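Protein mini spindles (Drosophila melanogaster, PDB 5VJC) probably binds tubulin through its TOG domains, arrays of HEAT repeats, and so promotes microtubule dynamics and mitotic spindle formation. Local coordinates at residues A[165-169]-A[170-174]. Residues are numbered along the deposited sequence; the frame is centred on the assembly and turned at random.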
loop_
_atom_site.group_PDB
_atom_site.type_symbol
_atom_site.label_atom_id
_atom_site.label_comp_id
_atom_site.label_asym_id
_atom_site.label_seq_id
_atom_site.Cartn_x
_atom_site.Cartn_y
_atom_site.Cartn_z
ATOM N N LEU A 165 2.476 9.173 6.434
ATOM C CA LEU A 165 2.445 10.126 7.539
ATOM C C LEU A 165 2.356 9.410 8.888
ATOM O O LEU A 165 2.645 10.007 9.919
ATOM C CB LEU A 165 1.270 11.092 7.376
ATOM C CG LEU A 165 1.285 11.833 6.025
ATOM C CD1 LEU A 165 0.051 12.713 5.835
ATOM C CD2 LEU A 165 2.565 12.647 5.897
ATOM N N VAL A 166 1.966 8.134 8.884
ATOM C CA VAL A 166 1.784 7.403 10.140
ATOM C C VAL A 166 2.555 6.081 10.192
ATOM O O VAL A 166 2.322 5.260 11.077
ATOM C CB VAL A 166 0.295 7.092 10.421
ATOM C CG1 VAL A 166 -0.491 8.372 10.725
ATOM C CG2 VAL A 166 -0.345 6.271 9.256
ATOM N N PHE A 167 3.500 5.915 9.276
ATOM C CA PHE A 167 4.272 4.692 9.129
ATOM C C PHE A 167 5.577 5.091 8.435
ATOM O O PHE A 167 5.554 5.994 7.598
ATOM C CB PHE A 167 3.462 3.654 8.323
ATOM C CG PHE A 167 4.109 2.305 8.237
ATOM C CD1 PHE A 167 4.199 1.497 9.358
ATOM C CD2 PHE A 167 4.620 1.841 7.038
ATOM C CE1 PHE A 167 4.809 0.254 9.288
ATOM C CE2 PHE A 167 5.221 0.595 6.966
ATOM C CZ PHE A 167 5.319 -0.192 8.084
ATOM N N PRO A 168 6.719 4.457 8.781
ATOM C CA PRO A 168 8.005 4.978 8.271
ATOM C C PRO A 168 8.109 5.102 6.741
ATOM O O PRO A 168 7.882 4.127 6.017
ATOM C CB PRO A 168 9.017 3.956 8.796
ATOM C CG PRO A 168 8.393 3.466 10.080
ATOM C CD PRO A 168 6.928 3.336 9.718
ATOM N N PHE A 169 8.454 6.301 6.265
ATOM C CA PHE A 169 8.488 6.553 4.835
ATOM C C PHE A 169 9.596 5.727 4.202
ATOM O O PHE A 169 9.442 5.295 3.074
ATOM C CB PHE A 169 8.633 8.069 4.497
ATOM C CG PHE A 169 9.799 8.771 5.163
ATOM C CD1 PHE A 169 11.069 8.747 4.590
ATOM C CD2 PHE A 169 9.607 9.513 6.317
ATOM C CE1 PHE A 169 12.143 9.408 5.187
ATOM C CE2 PHE A 169 10.678 10.184 6.930
ATOM C CZ PHE A 169 11.946 10.131 6.361
ATOM N N VAL A 170 10.656 5.406 4.947
ATOM C CA VAL A 170 11.691 4.546 4.371
ATOM C C VAL A 170 11.117 3.137 4.084
ATOM O O VAL A 170 11.406 2.536 3.041
ATOM C CB VAL A 170 12.939 4.460 5.276
ATOM C CG1 VAL A 170 13.794 3.268 4.913
ATOM C CG2 VAL A 170 13.756 5.747 5.195
ATOM N N LYS A 171 10.251 2.642 4.964
ATOM C CA LYS A 171 9.638 1.329 4.745
ATOM C C LYS A 171 8.692 1.351 3.544
ATOM O O LYS A 171 8.690 0.426 2.743
ATOM C CB LYS A 171 8.903 0.858 5.994
ATOM C CG LYS A 171 9.830 0.607 7.171
ATOM C CD LYS A 171 9.097 -0.014 8.339
ATOM C CE LYS A 171 10.085 -0.507 9.401
ATOM N NZ LYS A 171 11.007 -1.534 8.825
ATOM N N VAL A 172 7.913 2.420 3.399
ATOM C CA VAL A 172 7.027 2.556 2.242
ATOM C C VAL A 172 7.833 2.611 0.949
ATOM O O VAL A 172 7.475 1.956 -0.050
ATOM C CB VAL A 172 6.133 3.799 2.362
ATOM C CG1 VAL A 172 5.311 4.000 1.075
ATOM C CG2 VAL A 172 5.205 3.653 3.576
ATOM N N PHE A 173 8.928 3.374 0.968
ATOM C CA PHE A 173 9.821 3.439 -0.180
ATOM C C PHE A 173 10.236 2.027 -0.592
ATOM O O PHE A 173 10.174 1.692 -1.776
ATOM C CB PHE A 173 11.063 4.299 0.106
ATOM C CG PHE A 173 11.965 4.480 -1.100
ATOM C CD1 PHE A 173 11.757 5.525 -1.988
ATOM C CD2 PHE A 173 13.008 3.605 -1.339
ATOM C CE1 PHE A 173 12.584 5.700 -3.087
ATOM C CE2 PHE A 173 13.819 3.761 -2.451
ATOM C CZ PHE A 173 13.608 4.799 -3.319
ATOM N N GLY A 174 10.656 1.227 0.391
ATOM C CA GLY A 174 10.993 -0.171 0.191
ATOM C C GLY A 174 9.878 -0.992 -0.452
ATOM O O GLY A 174 10.133 -1.741 -1.389
#
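Phe167 and Lys171 meet with their side chains at roughly a right angle: ring atom CZ of Phe167 lies 3.8 Å from CD of Lys171, and its CE2 approaches the lysine CB. Val172 comes to the same ring at the edge, in plane, its CG2 being 4.0 Å from CD2 of Phe167. The phenyl reaches both residues because CG stands anti to the backbone N of Phe167 (chi1 -174°), and one face is covered toward its rim by CD of the following proline. Pro168 and Lys171 run side by side, CB of the former 3.8 Å from CG of the latter, and the lysine's aliphatic part touches both the proline and the phenyl, on two adjacent sides. Were Phe167 replaced by alanine, the lysine methylenes would probably lose their aromatic neighbour and Val172 CG2 its contact at the ring edge.

Backbone hydrogen bonds mark the start of the helix here. Pro168 is the N-cap residue, and its O accepts a nearly straight bond from Val172 N (3.1 Å, 161°), in the carbonyl plane, plus a weak, bent one from Lys171 N. Phe173 N donates to Phe169 O at 2.9 Å, the next hydrogen bond of helix 169-178.

Farther out, Lys171 NZ forms a weak, long ion pair with Glu131. The Phe169 ring stacks on Tyr202, while Phe173 packs on Leu195, Leu198 and Ile199, all from helix 185-202. Val172 packs back on Leu160 and Ile164 of helix 150-166, across the short connection (167-168) that leads from that helix into helix 169-178, within the helical array of the TOG domain.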